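Local coordinates for protein arginase (Trypanosoma brucei brucei, PDB 4RHJ) that is of unknown function but has the arginase-deacetylase fold, having evolved without the binuclear manganese cluster of true arginases, at residues A[58-63]-A[287-292]; A[168-173]-A[258-263]; A[183-188]-A[212-217]; A[243-248]-A[306-311]. All coordinates share one frame; numbering follows the deposited sequence.

Contact 1: residues A[58-63]-A[287-292]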
loop_
_atom_site.group_PDB
_atom_site.type_symbol
_atom_site.label_atom_id
_atom_site.label_comp_id
_atom_site.label_asym_id
_atom_site.label_seq_id
_atom_site.Cartn_x
_atom_site.Cartn_y
_atom_site.Cartn_z
ATOM N N ARG A 58 2.278 -11.618 24.798
ATOM C CA ARG A 58 3.406 -10.773 24.445
ATOM C C ARG A 58 2.908 -9.526 23.730
ATOM O O ARG A 58 2.237 -9.608 22.693
ATOM C CB ARG A 58 4.413 -11.524 23.571
ATOM C CG ARG A 58 5.536 -10.640 23.026
ATOM C CD ARG A 58 6.408 -11.397 22.048
ATOM N NE ARG A 58 7.286 -10.507 21.297
ATOM C CZ ARG A 58 6.965 -9.933 20.140
ATOM N NH1 ARG A 58 5.778 -10.149 19.589
ATOM N NH2 ARG A 58 7.838 -9.141 19.528
ATOM N N ALA A 59 3.229 -8.375 24.313
ATOM C CA ALA A 59 2.941 -7.085 23.706
ATOM C C ALA A 59 4.227 -6.319 23.447
ATOM O O ALA A 59 4.778 -5.698 24.349
ATOM C CB ALA A 59 2.027 -6.278 24.587
ATOM N N PRO A 60 4.722 -6.377 22.213
ATOM C CA PRO A 60 5.905 -5.580 21.891
ATOM C C PRO A 60 5.518 -4.125 21.681
ATOM O O PRO A 60 5.521 -3.377 22.643
ATOM C CB PRO A 60 6.435 -6.225 20.610
ATOM C CG PRO A 60 5.240 -6.920 20.004
ATOM C CD PRO A 60 4.251 -7.205 21.091
ATOM N N LEU A 61 5.161 -3.776 20.445
ATOM C CA LEU A 61 4.653 -2.459 20.023
ATOM C C LEU A 61 4.946 -1.237 20.901
ATOM O O LEU A 61 5.498 -0.249 20.420
ATOM C CB LEU A 61 3.143 -2.542 19.780
ATOM C CG LEU A 61 2.548 -1.415 18.938
ATOM C CD1 LEU A 61 2.992 -1.545 17.491
ATOM C CD2 LEU A 61 1.031 -1.407 19.041
ATOM N N LEU A 62 4.585 -1.303 22.177
ATOM C CA LEU A 62 4.975 -0.286 23.113
ATOM C C LEU A 62 6.473 -0.212 22.992
ATOM O O LEU A 62 6.992 0.763 22.466
ATOM C CB LEU A 62 4.505 -0.633 24.541
ATOM C CG LEU A 62 5.207 -0.006 25.754
ATOM C CD1 LEU A 62 4.289 0.931 26.516
ATOM C CD2 LEU A 62 5.764 -1.078 26.681
ATOM N N ASP A 63 7.154 -1.282 23.406
ATOM C CA ASP A 63 8.609 -1.392 23.340
ATOM C C ASP A 63 9.176 -1.075 21.943
ATOM O O ASP A 63 10.280 -0.563 21.821
ATOM C CB ASP A 63 9.040 -2.801 23.774
ATOM C CG ASP A 63 8.094 -3.424 24.798
ATOM O OD1 ASP A 63 8.176 -3.050 25.984
ATOM O OD2 ASP A 63 7.288 -4.301 24.418
ATOM N N TYR A 287 -5.208 0.545 19.276
ATOM C CA TYR A 287 -5.487 -0.876 19.478
ATOM C C TYR A 287 -5.692 -1.637 18.173
ATOM O O TYR A 287 -5.591 -1.064 17.097
ATOM C CB TYR A 287 -6.735 -1.033 20.338
ATOM C CG TYR A 287 -7.998 -0.451 19.725
ATOM C CD1 TYR A 287 -8.326 0.894 19.884
ATOM C CD2 TYR A 287 -8.868 -1.253 19.001
ATOM C CE1 TYR A 287 -9.492 1.414 19.340
ATOM C CE2 TYR A 287 -10.022 -0.748 18.463
ATOM C CZ TYR A 287 -10.338 0.586 18.623
ATOM O OH TYR A 287 -11.503 1.085 18.062
ATOM N N GLY A 288 -5.994 -2.930 18.275
ATOM C CA GLY A 288 -6.305 -3.733 17.097
ATOM C C GLY A 288 -5.158 -4.539 16.524
ATOM O O GLY A 288 -5.324 -5.272 15.554
ATOM N N TYR A 289 -3.991 -4.409 17.146
ATOM C CA TYR A 289 -2.769 -4.985 16.642
ATOM C C TYR A 289 -2.420 -6.275 17.373
ATOM O O TYR A 289 -2.392 -6.344 18.593
ATOM C CB TYR A 289 -1.622 -3.964 16.754
ATOM C CG TYR A 289 -0.245 -4.574 16.674
ATOM C CD1 TYR A 289 0.263 -5.043 15.469
ATOM C CD2 TYR A 289 0.543 -4.710 17.815
ATOM C CE1 TYR A 289 1.524 -5.620 15.409
ATOM C CE2 TYR A 289 1.819 -5.288 17.757
ATOM C CZ TYR A 289 2.302 -5.736 16.546
ATOM O OH TYR A 289 3.559 -6.305 16.470
ATOM N N ASN A 290 -2.156 -7.303 16.589
ATOM C CA ASN A 290 -1.842 -8.614 17.120
ATOM C C ASN A 290 -0.680 -9.185 16.322
ATOM O O ASN A 290 -0.823 -9.491 15.142
ATOM C CB ASN A 290 -3.072 -9.524 17.065
ATOM C CG ASN A 290 -2.794 -10.932 17.579
ATOM O OD1 ASN A 290 -1.652 -11.331 17.758
ATOM N ND2 ASN A 290 -3.854 -11.701 17.776
ATOM N N PRO A 291 0.478 -9.331 16.984
ATOM C CA PRO A 291 1.755 -9.724 16.380
ATOM C C PRO A 291 1.619 -10.966 15.523
ATOM O O PRO A 291 2.308 -11.083 14.515
ATOM C CB PRO A 291 2.649 -9.989 17.593
ATOM C CG PRO A 291 1.703 -10.141 18.747
ATOM C CD PRO A 291 0.587 -9.226 18.443
ATOM N N ASP A 292 0.697 -11.843 15.897
ATOM C CA ASP A 292 0.540 -13.133 15.231
ATOM C C ASP A 292 -0.071 -13.020 13.835
ATOM O O ASP A 292 0.062 -13.932 13.020
ATOM C CB ASP A 292 -0.295 -14.079 16.112
ATOM C CG ASP A 292 0.499 -14.617 17.309
ATOM O OD1 ASP A 292 1.737 -14.469 17.309
ATOM O OD2 ASP A 292 -0.098 -15.195 18.243
#

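Contact 2: residues A[168-173]-A[258-263]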
loop_
_atom_site.group_PDB
_atom_site.type_symbol
_atom_site.label_atom_id
_atom_site.label_comp_id
_atom_site.label_asym_id
_atom_site.label_seq_id
_atom_site.Cartn_x
_atom_site.Cartn_y
_atom_site.Cartn_z
ATOM N N PHE A 168 -11.799 5.832 14.652
ATOM C CA PHE A 168 -11.249 5.319 13.400
ATOM C C PHE A 168 -11.228 3.797 13.326
ATOM O O PHE A 168 -10.381 3.156 13.925
ATOM C CB PHE A 168 -9.808 5.807 13.200
ATOM C CG PHE A 168 -9.658 7.302 13.120
ATOM C CD1 PHE A 168 -9.823 7.961 11.922
ATOM C CD2 PHE A 168 -9.291 8.035 14.249
ATOM C CE1 PHE A 168 -9.674 9.331 11.859
ATOM C CE2 PHE A 168 -9.130 9.388 14.197
ATOM C CZ PHE A 168 -9.312 10.043 13.001
ATOM N N SER A 169 -12.113 3.218 12.538
ATOM C CA SER A 169 -12.130 1.779 12.401
ATOM C C SER A 169 -12.739 1.376 11.083
ATOM O O SER A 169 -13.377 2.198 10.431
ATOM C CB SER A 169 -12.909 1.156 13.546
ATOM O OG SER A 169 -12.756 -0.236 13.531
ATOM N N ALA A 170 -12.561 0.115 10.706
ATOM C CA ALA A 170 -13.231 -0.448 9.536
ATOM C C ALA A 170 -14.702 -0.736 9.808
ATOM O O ALA A 170 -15.516 -0.813 8.880
ATOM C CB ALA A 170 -12.543 -1.695 9.100
ATOM N N ARG A 171 -15.031 -0.902 11.087
ATOM C CA ARG A 171 -16.408 -1.135 11.540
ATOM C C ARG A 171 -16.810 -0.116 12.593
ATOM O O ARG A 171 -15.973 0.342 13.353
ATOM C CB ARG A 171 -16.566 -2.538 12.123
ATOM C CG ARG A 171 -15.803 -2.738 13.406
ATOM C CD ARG A 171 -15.273 -4.169 13.571
ATOM N NE ARG A 171 -14.115 -4.481 12.726
ATOM C CZ ARG A 171 -14.181 -5.104 11.548
ATOM N NH1 ARG A 171 -15.355 -5.471 11.060
ATOM N NH2 ARG A 171 -13.079 -5.357 10.852
ATOM N N PRO A 172 -18.104 0.228 12.654
ATOM C CA PRO A 172 -18.596 1.178 13.658
ATOM C C PRO A 172 -18.376 0.679 15.071
ATOM O O PRO A 172 -18.252 1.497 15.970
ATOM C CB PRO A 172 -20.091 1.288 13.342
ATOM C CG PRO A 172 -20.220 0.895 11.937
ATOM C CD PRO A 172 -19.155 -0.142 11.690
ATOM N N SER A 173 -18.334 -0.639 15.252
ATOM C CA SER A 173 -18.088 -1.253 16.554
ATOM C C SER A 173 -19.113 -0.768 17.589
ATOM O O SER A 173 -18.759 -0.257 18.645
ATOM C CB SER A 173 -16.660 -0.956 17.019
ATOM O OG SER A 173 -16.227 -1.858 18.023
ATOM N N SER A 258 -10.270 -9.727 11.431
ATOM C CA SER A 258 -10.795 -9.918 10.080
ATOM C C SER A 258 -10.528 -8.640 9.306
ATOM O O SER A 258 -11.349 -7.745 9.305
ATOM C CB SER A 258 -12.302 -10.241 10.073
ATOM O OG SER A 258 -12.639 -11.437 10.753
ATOM N N PRO A 259 -9.361 -8.554 8.658
ATOM C CA PRO A 259 -8.917 -7.341 7.972
ATOM C C PRO A 259 -9.866 -6.958 6.844
ATOM O O PRO A 259 -10.448 -7.820 6.163
ATOM C CB PRO A 259 -7.537 -7.730 7.442
ATOM C CG PRO A 259 -7.594 -9.183 7.324
ATOM C CD PRO A 259 -8.418 -9.658 8.466
ATOM N N VAL A 260 -10.025 -5.651 6.671
ATOM C CA VAL A 260 -10.971 -5.117 5.722
ATOM C C VAL A 260 -10.244 -4.283 4.677
ATOM O O VAL A 260 -9.701 -3.226 4.983
ATOM C CB VAL A 260 -12.035 -4.246 6.411
ATOM C CG1 VAL A 260 -13.183 -3.992 5.464
ATOM C CG2 VAL A 260 -12.542 -4.917 7.672
ATOM N N ALA A 261 -10.257 -4.759 3.437
ATOM C CA ALA A 261 -9.613 -4.074 2.318
ATOM C C ALA A 261 -10.341 -2.785 1.898
ATOM O O ALA A 261 -11.499 -2.561 2.268
ATOM C CB ALA A 261 -9.519 -5.024 1.150
ATOM N N GLY A 262 -9.649 -1.942 1.132
ATOM C CA GLY A 262 -10.191 -0.681 0.651
ATOM C C GLY A 262 -9.963 0.449 1.635
ATOM O O GLY A 262 -10.673 1.441 1.614
ATOM N N GLY A 263 -8.939 0.299 2.475
ATOM C CA GLY A 263 -8.723 1.170 3.621
ATOM C C GLY A 263 -7.813 2.369 3.438
ATOM O O GLY A 263 -7.466 2.770 2.334
#

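Contact 3: residues A[183-188]-A[212-217]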
loop_
_atom_site.group_PDB
_atom_site.type_symbol
_atom_site.label_atom_id
_atom_site.label_comp_id
_atom_site.label_asym_id
_atom_site.label_seq_id
_atom_site.Cartn_x
_atom_site.Cartn_y
_atom_site.Cartn_z
ATOM N N VAL A 183 -21.241 1.170 24.706
ATOM C CA VAL A 183 -21.416 1.254 26.143
ATOM C C VAL A 183 -21.417 2.708 26.590
ATOM O O VAL A 183 -22.172 3.094 27.479
ATOM C CB VAL A 183 -20.319 0.483 26.901
ATOM C CG1 VAL A 183 -20.464 0.680 28.401
ATOM C CG2 VAL A 183 -20.385 -0.988 26.551
ATOM N N LEU A 184 -20.577 3.524 25.969
ATOM C CA LEU A 184 -20.462 4.909 26.392
ATOM C C LEU A 184 -21.681 5.710 25.969
ATOM O O LEU A 184 -22.234 6.459 26.765
ATOM C CB LEU A 184 -19.186 5.533 25.835
ATOM C CG LEU A 184 -17.921 4.867 26.371
ATOM C CD1 LEU A 184 -16.745 5.247 25.510
ATOM C CD2 LEU A 184 -17.701 5.235 27.820
ATOM N N LEU A 185 -22.081 5.552 24.712
ATOM C CA LEU A 185 -23.278 6.203 24.186
ATOM C C LEU A 185 -24.480 5.996 25.089
ATOM O O LEU A 185 -25.144 6.953 25.482
ATOM C CB LEU A 185 -23.588 5.685 22.783
ATOM C CG LEU A 185 -22.658 6.257 21.722
ATOM C CD1 LEU A 185 -22.879 5.562 20.408
ATOM C CD2 LEU A 185 -22.893 7.748 21.590
ATOM N N ASP A 186 -24.746 4.739 25.427
ATOM C CA ASP A 186 -25.915 4.406 26.217
ATOM C C ASP A 186 -25.814 4.922 27.638
ATOM O O ASP A 186 -26.825 5.054 28.326
ATOM C CB ASP A 186 -26.132 2.902 26.226
ATOM C CG ASP A 186 -26.737 2.402 24.941
ATOM O OD1 ASP A 186 -26.011 1.784 24.142
ATOM O OD2 ASP A 186 -27.939 2.643 24.723
ATOM N N LYS A 187 -24.593 5.212 28.077
ATOM C CA LYS A 187 -24.373 5.764 29.408
ATOM C C LYS A 187 -24.488 7.284 29.373
ATOM O O LYS A 187 -24.361 7.949 30.401
ATOM C CB LYS A 187 -23.010 5.334 29.958
ATOM C CG LYS A 187 -23.092 4.117 30.889
ATOM C CD LYS A 187 -21.748 3.766 31.522
ATOM C CE LYS A 187 -21.931 2.970 32.825
ATOM N NZ LYS A 187 -22.411 3.816 33.970
ATOM N N GLY A 188 -24.746 7.820 28.184
ATOM C CA GLY A 188 -24.878 9.251 27.991
ATOM C C GLY A 188 -23.675 10.011 28.494
ATOM O O GLY A 188 -23.796 11.118 29.012
ATOM N N HIS A 212 -28.755 7.437 17.546
ATOM C CA HIS A 212 -27.913 8.194 18.462
ATOM C C HIS A 212 -27.195 9.340 17.756
ATOM O O HIS A 212 -26.165 9.828 18.228
ATOM C CB HIS A 212 -26.910 7.286 19.165
ATOM C CG HIS A 212 -26.858 7.506 20.643
ATOM N ND1 HIS A 212 -26.927 6.475 21.556
ATOM C CD2 HIS A 212 -26.775 8.647 21.370
ATOM C CE1 HIS A 212 -26.871 6.970 22.780
ATOM N NE2 HIS A 212 -26.780 8.285 22.695
ATOM N N LYS A 213 -27.761 9.746 16.621
ATOM C CA LYS A 213 -27.429 10.993 15.930
ATOM C C LYS A 213 -25.934 11.316 15.861
ATOM O O LYS A 213 -25.537 12.471 16.021
ATOM C CB LYS A 213 -28.185 12.150 16.591
ATOM C CG LYS A 213 -29.711 11.995 16.541
ATOM C CD LYS A 213 -30.428 13.005 17.442
ATOM C CE LYS A 213 -31.912 12.707 17.559
ATOM N NZ LYS A 213 -32.160 11.330 18.070
ATOM N N MET A 214 -25.119 10.291 15.616
ATOM C CA MET A 214 -23.676 10.462 15.514
ATOM C C MET A 214 -23.297 10.739 14.076
ATOM O O MET A 214 -24.052 10.439 13.156
ATOM C CB MET A 214 -22.938 9.228 16.034
ATOM C CG MET A 214 -22.731 8.112 15.030
ATOM S SD MET A 214 -21.791 6.763 15.761
ATOM C CE MET A 214 -22.998 6.126 16.922
ATOM N N PHE A 215 -22.128 11.331 13.878
ATOM C CA PHE A 215 -21.676 11.634 12.528
ATOM C C PHE A 215 -20.665 10.593 12.062
ATOM O O PHE A 215 -19.957 9.976 12.859
ATOM C CB PHE A 215 -21.082 13.046 12.447
ATOM C CG PHE A 215 -21.053 13.609 11.053
ATOM C CD1 PHE A 215 -22.205 13.633 10.281
ATOM C CD2 PHE A 215 -19.886 14.124 10.518
ATOM C CE1 PHE A 215 -22.186 14.147 9.001
ATOM C CE2 PHE A 215 -19.864 14.643 9.228
ATOM C CZ PHE A 215 -21.015 14.653 8.473
ATOM N N TYR A 216 -20.621 10.384 10.758
ATOM C CA TYR A 216 -19.768 9.357 10.204
ATOM C C TYR A 216 -19.258 9.738 8.818
ATOM O O TYR A 216 -19.845 10.571 8.129
ATOM C CB TYR A 216 -20.506 8.012 10.165
ATOM C CG TYR A 216 -21.989 8.108 9.878
ATOM C CD1 TYR A 216 -22.480 7.929 8.592
ATOM C CD2 TYR A 216 -22.906 8.348 10.903
ATOM C CE1 TYR A 216 -23.838 7.999 8.332
ATOM C CE2 TYR A 216 -24.257 8.425 10.651
ATOM C CZ TYR A 216 -24.717 8.248 9.368
ATOM O OH TYR A 216 -26.069 8.320 9.127
ATOM N N MET A 217 -18.133 9.134 8.447
ATOM C CA MET A 217 -17.520 9.305 7.140
ATOM C C MET A 217 -16.880 8.003 6.708
ATOM O O MET A 217 -15.726 7.754 7.019
ATOM C CB MET A 217 -16.465 10.413 7.154
ATOM C CG MET A 217 -17.004 11.817 7.367
ATOM S SD MET A 217 -16.257 12.661 8.780
ATOM C CE MET A 217 -17.067 11.825 10.133
#

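Contact 4: residues A[243-248]-A[306-311]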
loop_
_atom_site.group_PDB
_atom_site.type_symbol
_atom_site.label_atom_id
_atom_site.label_comp_id
_atom_site.label_asym_id
_atom_site.label_seq_id
_atom_site.Cartn_x
_atom_site.Cartn_y
_atom_site.Cartn_z
ATOM N N ILE A 243 -8.377 4.753 17.990
ATOM C CA ILE A 243 -7.755 4.381 16.730
ATOM C C ILE A 243 -7.612 2.869 16.614
ATOM O O ILE A 243 -6.789 2.253 17.272
ATOM C CB ILE A 243 -6.366 5.050 16.579
ATOM C CG1 ILE A 243 -6.526 6.547 16.283
ATOM C CG2 ILE A 243 -5.531 4.354 15.502
ATOM C CD1 ILE A 243 -5.241 7.327 16.386
ATOM N N ASP A 244 -8.476 2.276 15.817
ATOM C CA ASP A 244 -8.361 0.878 15.478
ATOM C C ASP A 244 -7.507 0.778 14.235
ATOM O O ASP A 244 -7.783 1.422 13.222
ATOM C CB ASP A 244 -9.727 0.263 15.237
ATOM C CG ASP A 244 -9.693 -1.257 15.200
ATOM O OD1 ASP A 244 -8.635 -1.843 14.912
ATOM O OD2 ASP A 244 -10.746 -1.867 15.460
ATOM N N ALA A 245 -6.459 -0.021 14.344
ATOM C CA ALA A 245 -5.556 -0.305 13.249
ATOM C C ALA A 245 -6.313 -0.881 12.051
ATOM O O ALA A 245 -5.847 -0.813 10.904
ATOM C CB ALA A 245 -4.470 -1.256 13.719
ATOM N N SER A 246 -7.495 -1.426 12.317
ATOM C CA SER A 246 -8.328 -1.957 11.246
ATOM C C SER A 246 -8.740 -0.839 10.254
ATOM O O SER A 246 -9.093 -1.117 9.100
ATOM C CB SER A 246 -9.563 -2.637 11.821
ATOM O OG SER A 246 -10.503 -1.672 12.240
ATOM N N VAL A 247 -8.677 0.417 10.695
ATOM C CA VAL A 247 -9.047 1.536 9.825
ATOM C C VAL A 247 -8.117 1.663 8.625
ATOM O O VAL A 247 -8.553 2.080 7.558
ATOM C CB VAL A 247 -9.065 2.905 10.571
ATOM C CG1 VAL A 247 -7.664 3.494 10.738
ATOM C CG2 VAL A 247 -9.938 3.929 9.808
ATOM N N LEU A 248 -6.841 1.315 8.786
ATOM C CA LEU A 248 -5.891 1.420 7.677
ATOM C C LEU A 248 -6.232 0.367 6.630
ATOM O O LEU A 248 -7.219 -0.341 6.758
ATOM C CB LEU A 248 -4.448 1.254 8.175
ATOM C CG LEU A 248 -3.930 2.370 9.089
ATOM C CD1 LEU A 248 -2.566 2.073 9.677
ATOM C CD2 LEU A 248 -3.870 3.648 8.310
ATOM N N ILE A 306 5.450 -1.055 12.322
ATOM C CA ILE A 306 6.020 0.115 11.669
ATOM C C ILE A 306 4.947 1.191 11.545
ATOM O O ILE A 306 5.119 2.318 12.004
ATOM C CB ILE A 306 6.616 -0.251 10.268
ATOM C CG1 ILE A 306 7.880 -1.102 10.418
ATOM C CG2 ILE A 306 6.948 0.984 9.456
ATOM C CD1 ILE A 306 8.336 -1.781 9.130
ATOM N N ALA A 307 3.826 0.813 10.955
ATOM C CA ALA A 307 2.711 1.722 10.730
ATOM C C ALA A 307 2.198 2.325 12.024
ATOM O O ALA A 307 2.025 3.527 12.140
ATOM C CB ALA A 307 1.591 0.989 10.020
ATOM N N LEU A 308 1.957 1.479 13.010
ATOM C CA LEU A 308 1.317 1.962 14.210
ATOM C C LEU A 308 2.261 2.748 15.070
ATOM O O LEU A 308 1.834 3.659 15.773
ATOM C CB LEU A 308 0.725 0.806 14.988
ATOM C CG LEU A 308 -0.600 0.364 14.396
ATOM C CD1 LEU A 308 -1.217 -0.672 15.304
ATOM C CD2 LEU A 308 -1.534 1.541 14.225
ATOM N N SER A 309 3.546 2.410 15.007
ATOM C CA SER A 309 4.567 3.158 15.764
ATOM C C SER A 309 4.615 4.632 15.346
ATOM O O SER A 309 4.856 5.516 16.165
ATOM C CB SER A 309 5.957 2.520 15.600
ATOM O OG SER A 309 6.456 2.642 14.278
ATOM N N LYS A 310 4.392 4.883 14.065
ATOM C CA LYS A 310 4.191 6.234 13.553
ATOM C C LYS A 310 2.894 6.845 14.075
ATOM O O LYS A 310 2.880 7.995 14.496
ATOM C CB LYS A 310 4.175 6.224 12.025
ATOM C CG LYS A 310 4.114 7.605 11.362
ATOM C CD LYS A 310 5.342 8.444 11.651
ATOM C CE LYS A 310 5.336 9.723 10.808
ATOM N NZ LYS A 310 6.587 10.525 10.978
ATOM N N ILE A 311 1.813 6.074 14.057
ATOM C CA ILE A 311 0.488 6.596 14.403
ATOM C C ILE A 311 0.473 7.125 15.821
ATOM O O ILE A 311 -0.099 8.178 16.070
ATOM C CB ILE A 311 -0.630 5.517 14.246
ATOM C CG1 ILE A 311 -0.915 5.238 12.756
ATOM C CG2 ILE A 311 -1.904 5.919 14.982
ATOM C CD1 ILE A 311 -1.212 6.494 11.913
#

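Contact 1: residues A[58-63]-A[287-292]
In this arginase-deacetylase fold, the loop after strand 281-287 meets the N-terminal end of helix 62-66, with Tyr289 packed against Leu61 and Pro60. The contact lies near the metal-site region, since the side chain of Tyr289 is about 8 Å from that of Asp244. Leu61, the N-cap residue of the helix, lies over one face of the tyrosine ring. Its CD1 makes a CH-pi contact 4.2 Å from the centroid of the Tyr289 ring, 23° off the normal and offset toward the rim. The other methyl, Leu61 CD2, is closer to a single ring atom, at 3.6 Å from Tyr289 CD2. The ring extends toward the helix because Tyr289 CG is anti to the backbone N (chi1 162°). Pro60 CG comes in near the ring plane, 4.0 Å from Tyr289 OH. The opposite face of the ring is backed by the backbone N of Pro291. Tyr289 and Leu61 both also touch Leu308 of helix 303-316. An Asx turn shapes the far end of the loop: Asp292 N donates to Asn290 OD1 at 3.0 Å. The extended Arg58 chain brings its guanidinium edge to the proline ring, with Arg58 NH1 3.7 Å from Pro291 CB.

Contact 2: residues A[168-173]-A[258-263]
Ser169 OG is gripped by several groups, just before Ala170 and Arg171, the two residues that touch Val260. It is hydrogen-bonded to Ser246 OG and to Asp244 OD2. It also takes a weak but nearly straight bond from Arg171 N, 3.4 Å away at an N-H...O angle of 166°. These bonds probably hold the turn in place and so help fix where Ala170 CB points. That methyl faces Val260 directly, with Ala170 CB 3.5 Å from Val260 CG2. In this family the loops that follow the parallel strands surround the metal-site region. Here the loop after strand 163-168 meets the loop leading into helix 266-274, and Arg171 has its side chain about 5 Å from that of Asp244. The arginine begins with CG between the backbone N and the carbonyl carbon (chi1 67°), then bends at the next two torsions. These bends bring NH2 up to the second loop. Arg171 NH2 ends 3.3 Å from Val260 CG2, so one valine methyl meets both the alanine and the arginine. The methyl meets the guanidinium plane obliquely, neither squarely over a face nor at an edge. Val260 O, on the backbone, accepts a hydrogen bond from Arg199 NH2.

Contact 3: residues A[183-188]-A[212-217]
Leu185 lies along one face of the His212 imidazole, the two side chains sliding past each other in opposite directions. The leucine touches the ring at two places. Leu185 CD2 sits over its centre, in a CH-pi contact 4.0 Å from the centroid of the His212 ring and only 7° off the normal. Leu185 CB covers the ring margin, 3.5 Å from His212 CE1. With CG anti to the carbonyl carbon (chi1 -76°), the leucine runs out from the helix across the face of the histidine ring. Its other methyl turns to a different partner. Leu185 CD1 is 3.5 Å from Met214 CE, and these two side chains cross at about a right angle. Met214 reaches the leucine because its chain bends at the last torsion (chi3 69°), which swings the methyl aside. Backbone atoms meet the ring as well, with Leu185 O 3.2 Å from His212 CE1. That carbonyl is engaged by Gly188 N, 2.9 Å from Leu185 O, in the Schellman motif that ends the helix. The contact joins the end of helix 180-186 to the turn between helix 203-211 and strand 215-217, at one edge of the sheet within this chain, while Val193 of adjacent strand 190-196 touches both Leu185 and Met214.

Contact 4: residues A[243-248]-A[306-311]
Ile243, Ala245 and Leu248 meet helix 303-316 purely through carbon, although the metal-site residue Asp244 lies among them in the chain. Its CB points away from the helix, so the apolar and polar sides separate within a few residues. Ile243 crosses Ile311 obliquely, with Ile243 CD1 3.9 Å from Ile311 CG2. In Ile311, CG2 is anti to the backbone N while CG1 lies beside that N, anti to the carbonyl carbon (chi1 -73°), and the short branch meets the strand residue. One helical turn earlier, both Leu308 methyls close on a single one, and Ala245 CB is 3.7 Å from Leu308 CD1. Leu248 approaches less closely, its CD1 4.3 Å from Ala307 CB. Leu269 of helix 266-274 touches both Leu248 and Ile311. On the polar side, Asp244 forms an Asx turn. Ser246 N donates to Asp244 OD1 at 2.9 Å with an angle of 168°, coming from well above the carboxylate plane. This bond, with that of Asp244 OD2 to Ser169 OG, probably helps fix the carboxylate. Asp244 binds manganese in a crystal structure of this protein, though none is bound in this chain. An aspartate at the C-terminal end of a parallel strand is typical of the arginase metal site.

In the fold
Following the chain from the N terminus, 58-63 comes first and closes its loop only at 287-292, so contact 1 spans most of the modelled fold. Inside that loop, 168-173 pairs with 258-263 in contact 2. Nested within contact 2, contact 3 joins 183-188 to 212-217 near the sheet edge. Contact 4 opens at 243-248, after contact 3 has closed, and ends at 306-311, so it crosses both contact 1 and contact 2. It touches both: Tyr287 of contact 1 and Phe168 of contact 2 belong to strands on either side of strand 239-244. Contact 4 thereby ties the central strands and the last helix to contacts 1 and 2, while contact 3 stands apart.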